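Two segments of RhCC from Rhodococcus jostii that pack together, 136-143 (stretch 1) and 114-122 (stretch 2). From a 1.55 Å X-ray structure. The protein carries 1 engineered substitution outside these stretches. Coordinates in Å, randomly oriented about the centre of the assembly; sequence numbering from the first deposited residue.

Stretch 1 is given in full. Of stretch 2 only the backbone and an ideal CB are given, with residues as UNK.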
ATOM      1  N   ARG B 136      -8.839  10.791 -21.626  1.00 16.37           N
ATOM      2  CA  ARG B 136      -7.740   9.884 -21.943  1.00 14.76           C
ATOM      3  C   ARG B 136      -6.435  10.645 -21.780  1.00 14.99           C
ATOM      4  O   ARG B 136      -6.401  11.864 -21.898  1.00 17.25           O
ATOM      5  CB  ARG B 136      -7.881   9.315 -23.358  1.00 19.18           C
ATOM      6  CG  ARG B 136      -7.939  10.371 -24.443  1.00 23.62           C
ATOM      7  CD  ARG B 136      -8.242   9.752 -25.806  1.00 28.72           C
ATOM      8  NE  ARG B 136      -9.486   8.983 -25.788  1.00 41.28           N
ATOM      9  CZ  ARG B 136     -10.696   9.488 -26.025  1.00 55.10           C
ATOM     10  NH1 ARG B 136     -10.853  10.780 -26.305  1.00 32.63           N
ATOM     11  NH2 ARG B 136     -11.759   8.693 -25.980  1.00 47.35           N
ATOM     12  N   PRO B 137      -5.354   9.934 -21.459  1.00 13.83           N
ATOM     13  CA  PRO B 137      -4.078  10.652 -21.371  1.00 14.29           C
ATOM     14  C   PRO B 137      -3.515  10.961 -22.753  1.00 17.60           C
ATOM     15  O   PRO B 137      -3.125  10.046 -23.478  1.00 19.57           O
ATOM     16  CB  PRO B 137      -3.174   9.687 -20.598  1.00 15.69           C
ATOM     17  CG  PRO B 137      -3.800   8.353 -20.757  1.00 15.74           C
ATOM     18  CD  PRO B 137      -5.268   8.546 -20.978  1.00 14.22           C
ATOM     19  N   ILE B 138      -3.483  12.244 -23.099  1.00 16.26           N
ATOM     20  CA  ILE B 138      -3.019  12.698 -24.406  1.00 18.49           C
ATOM     21  C   ILE B 138      -1.541  13.067 -24.371  1.00 15.58           C
ATOM     22  O   ILE B 138      -1.131  13.904 -23.568  1.00 18.91           O
ATOM     23  CB  ILE B 138      -3.806  13.937 -24.905  1.00 19.29           C
ATOM     24  CG1 ILE B 138      -5.319  13.704 -24.855  1.00 20.01           C
ATOM     25  CG2 ILE B 138      -3.341  14.317 -26.314  1.00 18.12           C
ATOM     26  CD1 ILE B 138      -5.852  12.840 -25.959  1.00 36.85           C
ATOM     27  N   PRO B 139      -0.727  12.430 -25.228  1.00 15.25           N
ATOM     28  CA  PRO B 139       0.684  12.825 -25.323  1.00 15.59           C
ATOM     29  C   PRO B 139       0.841  14.318 -25.583  1.00 17.51           C
ATOM     30  O   PRO B 139       0.119  14.876 -26.416  1.00 19.31           O
ATOM     31  CB  PRO B 139       1.195  12.012 -26.512  1.00 20.21           C
ATOM     32  CG  PRO B 139       0.326  10.781 -26.512  1.00 19.40           C
ATOM     33  CD  PRO B 139      -1.039  11.275 -26.089  1.00 19.65           C
ATOM     34  N   TYR B 140       1.761  14.958 -24.867  1.00 19.84           N
ATOM     35  CA  TYR B 140       1.921  16.401 -24.953  1.00 17.97           C
ATOM     36  C   TYR B 140       3.338  16.813 -24.583  1.00 18.36           C
ATOM     37  O   TYR B 140       4.113  16.021 -24.021  1.00 16.51           O
ATOM     38  CB  TYR B 140       0.902  17.116 -24.042  1.00 18.56           C
ATOM     39  CG  TYR B 140       1.209  17.003 -22.567  1.00 15.95           C
ATOM     40  CD1 TYR B 140       0.964  15.818 -21.875  1.00 15.70           C
ATOM     41  CD2 TYR B 140       1.733  18.077 -21.859  1.00 16.95           C
ATOM     42  CE1 TYR B 140       1.254  15.706 -20.526  1.00 14.03           C
ATOM     43  CE2 TYR B 140       2.025  17.973 -20.512  1.00 15.19           C
ATOM     44  CZ  TYR B 140       1.784  16.786 -19.850  1.00 13.40           C
ATOM     45  OH  TYR B 140       2.085  16.701 -18.516  1.00 15.17           O
ATOM     46  N   ASP B 141       3.678  18.048 -24.935  1.00 22.61           N
ATOM     47  CA  ASP B 141       4.963  18.633 -24.602  1.00 22.03           C
ATOM     48  C   ASP B 141       4.941  19.067 -23.151  1.00 25.12           C
ATOM     49  O   ASP B 141       4.350  20.095 -22.810  1.00 20.79           O
ATOM     50  CB  ASP B 141       5.268  19.822 -25.522  1.00 24.87           C
ATOM     51  CG  ASP B 141       6.730  20.237 -25.486  1.00 31.80           C
ATOM     52  OD1 ASP B 141       7.266  20.479 -24.387  1.00 29.48           O
ATOM     53  OD2 ASP B 141       7.349  20.316 -26.566  1.00 43.42           O
ATOM     54  N   VAL B 142       5.576  18.270 -22.295  1.00 26.94           N
ATOM     55  CA  VAL B 142       5.538  18.510 -20.859  1.00 25.69           C
ATOM     56  C   VAL B 142       6.101  19.880 -20.505  1.00 30.87           C
ATOM     57  O   VAL B 142       5.487  20.631 -19.747  1.00 26.22           O
ATOM     58  CB  VAL B 142       6.318  17.426 -20.092  1.00 34.21           C
ATOM     59  CG1 VAL B 142       6.280  17.702 -18.594  1.00 35.72           C
ATOM     60  CG2 VAL B 142       5.746  16.052 -20.396  1.00 30.58           C
ATOM     61  N   ALA B 143       7.260  20.206 -21.069  1.00 27.00           N
ATOM     62  CA  ALA B 143       7.923  21.474 -20.786  1.00 35.22           C
ATOM     63  C   ALA B 143       7.091  22.669 -21.251  1.00 26.90           C
ATOM     64  O   ALA B 143       6.976  23.669 -20.539  1.00 33.51           O
ATOM     65  CB  ALA B 143       9.300  21.504 -21.437  1.00 31.64           C
ATOM     66  N   UNK B 114       3.186   7.973 -13.268  1.00 10.81           N
ATOM     67  CA  UNK B 114       2.995   8.098 -14.702  1.00 10.99           C
ATOM     68  C   UNK B 114       1.709   7.379 -15.054  1.00  9.98           C
ATOM     69  O   UNK B 114       1.366   6.367 -14.436  1.00 10.95           O
ATOM     70  CB  UNK B 114       4.183   7.534 -15.484  1.00 10.99           C
ATOM     71  N   UNK B 115       0.993   7.877 -16.048  1.00 10.42           N
ATOM     72  CA  UNK B 115      -0.145   7.133 -16.561  1.00 10.15           C
ATOM     73  C   UNK B 115       0.001   6.986 -18.079  1.00 12.32           C
ATOM     74  O   UNK B 115       0.294   7.952 -18.774  1.00 12.05           O
ATOM     75  CB  UNK B 115      -1.460   7.827 -16.199  1.00 10.15           C
ATOM     76  N   UNK B 116      -0.175   5.761 -18.570  1.00 10.22           N
ATOM     77  CA  UNK B 116       0.148   5.385 -19.958  1.00 11.30           C
ATOM     78  C   UNK B 116       1.560   5.842 -20.368  1.00 13.01           C
ATOM     79  O   UNK B 116       1.802   6.208 -21.529  1.00 13.14           O
ATOM     80  CB  UNK B 116      -0.885   5.985 -20.914  1.00 11.30           C
ATOM     81  N   UNK B 117       2.479   5.805 -19.407  1.00 11.46           N
ATOM     82  CA  UNK B 117       3.860   6.212 -19.606  1.00 10.99           C
ATOM     83  C   UNK B 117       4.081   7.716 -19.662  1.00 11.51           C
ATOM     84  O   UNK B 117       5.206   8.153 -19.896  1.00 13.22           O
ATOM     85  CB  UNK B 117       4.385   5.585 -20.899  1.00 10.99           C
ATOM     86  N   UNK B 118       3.022   8.500 -19.454  1.00 13.37           N
ATOM     87  CA  UNK B 118       3.093   9.958 -19.591  1.00 12.88           C
ATOM     88  C   UNK B 118       3.167  10.660 -18.243  1.00 12.54           C
ATOM     89  O   UNK B 118       2.590  10.193 -17.263  1.00 12.04           O
ATOM     90  CB  UNK B 118       1.881  10.473 -20.371  1.00 12.88           C
ATOM     91  N   UNK B 119       3.853  11.799 -18.220  1.00 13.76           N
ATOM     92  CA  UNK B 119       3.825  12.695 -17.071  1.00 11.88           C
ATOM     93  C   UNK B 119       2.465  13.373 -17.021  1.00 10.24           C
ATOM     94  O   UNK B 119       2.100  14.082 -17.955  1.00 12.36           O
ATOM     95  CB  UNK B 119       4.951  13.728 -17.143  1.00 11.88           C
ATOM     96  N   UNK B 120       1.699  13.150 -15.943  1.00 11.80           N
ATOM     97  CA  UNK B 120       0.440  13.894 -15.847  1.00 13.39           C
ATOM     98  C   UNK B 120       0.672  15.407 -15.794  1.00 16.29           C
ATOM     99  O   UNK B 120       1.674  15.858 -15.248  1.00 15.91           O
ATOM    100  CB  UNK B 120      -0.340  13.446 -14.609  1.00 13.39           C
ATOM    101  N   UNK B 121      -0.240  16.182 -16.390  1.00 12.32           N
ATOM    102  CA  UNK B 121      -0.028  17.637 -16.473  1.00 12.85           C
ATOM    103  C   UNK B 121      -0.229  18.338 -15.131  1.00 17.23           C
ATOM    104  O   UNK B 121      -0.752  17.734 -14.204  1.00 15.45           O
ATOM    105  CB  UNK B 121      -0.976  18.244 -17.509  1.00 12.85           C
ATOM    106  N   UNK B 122       0.211  19.601 -15.019  1.00 18.82           N
ATOM    107  CA  UNK B 122       0.052  20.285 -13.733  1.00 19.84           C
ATOM    108  C   UNK B 122      -1.413  20.451 -13.343  1.00 18.74           C
ATOM    109  O   UNK B 122      -2.272  20.563 -14.219  1.00 15.69           O
ATOM    110  CB  UNK B 122       0.728  21.657 -13.782  1.00 19.84           C
TER

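Position 114 lies on an extended backbone, and its ideal CB has nothing of stretch 1 within 5.5 Å, so almost any side chain suited to a strand would do. The deposited residue is Arg 114, which takes no part in the packing.

At position 115 the backbone is still extended, and CA-to-CB points toward stretch 1, with the ideal CB 5.1 Å from CB of Pro 137. That gap leaves room for a branched side chain with a methyl to offer, so valine, threonine or isoleucine would all be reasonable. It is Thr 115, whose CG2 comes to 4.1 Å from CB of Pro 137.

Position 116 opens the bend of a type I' turn, with phi/psi of 49/35, a region that asparagine, glycine and aspartate enter most easily. Its CB, however, points toward stretch 1 and already sits 3.8 Å from CG of Pro 137, so a CB is useful while the rest of the side chain must lead off elsewhere. Gln 116 does this: its CB packs against the proline ring, and its amide finds hydrogen bonds elsewhere in the structure.

At 117 phi is 76°, which by itself favours glycine, and stretch 1 offers nothing within reach of an ideal CB. Gly 117 fills the position and completes the turn, which is closed by backbone hydrogen bonds from N of position 118 to O of Thr 115 (2.9 Å) and from N of Thr 115 to O of 118 (3.1 Å).

Position 118 leaves the turn with CB toward stretch 1, 5.1 Å from CB of Pro 137. The space ahead is bounded by Pro 137, Pro 139 and the backbone between them, with the Tyr 140 ring farther off, which calls for a medium to long apolar side chain such as leucine, isoleucine or methionine. Leu 118, with chi1 m and chi2 t, extends CD1 to 4.0 Å from CB of Pro 137 and 4.1 Å from CD of Pro 139. The same CD1 lies against that backbone, 3.6 Å from O of Pro 137 and 3.7 Å from N of Pro 139.

At 119 the ideal CB lies 4.1 Å from CG2 of Val 142 and 4.4 Å from OH of Tyr 140. A compact apolar group fits; valine or isoleucine would suit the extended backbone. Val 119 sets its CB 4.0 Å from CG2 of Val 142. Its carbonyl has a role of its own: OH of Tyr 140 donates a hydrogen bond to O of Val 119 at 2.7 Å, near the plane of the ring, a bond that asks nothing of the side chain.

Position 120 points its CB away, and its phi of -61° admits proline among many others; Pro 120 is deposited.

At 121 the sideways CB stands 3.6 Å from OH of Tyr 140; the closeness of that ring end favours a compact side chain, and phi of -73° admits proline. Pro 121 places CB 3.9 Å from CZ of Tyr 140, and its N, 3.2 Å from OH of Tyr 140, has no hydrogen to share.

At 122 nothing of stretch 1 lies within 5.5 Å of the ideal CB, so many side chains would do, and phi of -63° admits proline; it is Pro 122.

Stretch 2 (114-122) RTQGLVPPP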
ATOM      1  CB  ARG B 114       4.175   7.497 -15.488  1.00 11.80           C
ATOM      2  CG  ARG B 114       5.548   8.091 -15.163  1.00 11.30           C
ATOM      3  CD  ARG B 114       5.664   9.491 -15.757  1.00 13.45           C
ATOM      4  NE  ARG B 114       6.996  10.065 -15.604  1.00 13.71           N
ATOM      5  CZ  ARG B 114       7.368  10.864 -14.606  1.00 15.36           C
ATOM      6  NH1 ARG B 114       6.517  11.185 -13.628  1.00 13.82           N
ATOM      7  NH2 ARG B 114       8.611  11.336 -14.577  1.00 13.98           N
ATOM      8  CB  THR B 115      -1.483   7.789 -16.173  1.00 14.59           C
ATOM      9  OG1 THR B 115      -2.567   6.919 -16.558  1.00 13.96           O
ATOM     10  CG2 THR B 115      -1.629   9.187 -16.798  1.00 14.12           C
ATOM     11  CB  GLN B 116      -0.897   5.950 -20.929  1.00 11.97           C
ATOM     12  CG  GLN B 116      -1.244   5.034 -22.105  1.00 12.26           C
ATOM     13  CD  GLN B 116      -2.193   3.895 -21.752  1.00 12.53           C
ATOM     14  OE1 GLN B 116      -2.485   3.630 -20.586  1.00 12.35           O
ATOM     15  NE2 GLN B 116      -2.697   3.229 -22.773  1.00 13.06           N
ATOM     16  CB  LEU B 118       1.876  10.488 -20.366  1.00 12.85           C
ATOM     17  CG  LEU B 118       1.627   9.950 -21.777  1.00 14.53           C
ATOM     18  CD1 LEU B 118       0.301  10.454 -22.336  1.00 17.06           C
ATOM     19  CD2 LEU B 118       2.792  10.340 -22.691  1.00 16.93           C
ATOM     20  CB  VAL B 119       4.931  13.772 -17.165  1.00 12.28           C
ATOM     21  CG1 VAL B 119       4.811  14.793 -16.026  1.00 13.85           C
ATOM     22  CG2 VAL B 119       6.313  13.132 -17.196  1.00 12.88           C
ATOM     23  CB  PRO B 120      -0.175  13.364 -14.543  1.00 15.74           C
ATOM     24  CG  PRO B 120       0.416  11.982 -14.410  1.00 16.41           C
ATOM     25  CD  PRO B 120       1.829  12.152 -14.863  1.00 12.79           C
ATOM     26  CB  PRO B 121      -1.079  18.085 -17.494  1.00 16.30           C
ATOM     27  CG  PRO B 121      -2.111  17.019 -17.465  1.00 15.44           C
ATOM     28  CD  PRO B 121      -1.376  15.741 -17.209  1.00 12.83           C
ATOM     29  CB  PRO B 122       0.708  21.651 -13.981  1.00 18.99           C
ATOM     30  CG  PRO B 122       1.639  21.423 -15.120  1.00 20.93           C
ATOM     31  CD  PRO B 122       0.929  20.438 -15.996  1.00 20.62           C
TER
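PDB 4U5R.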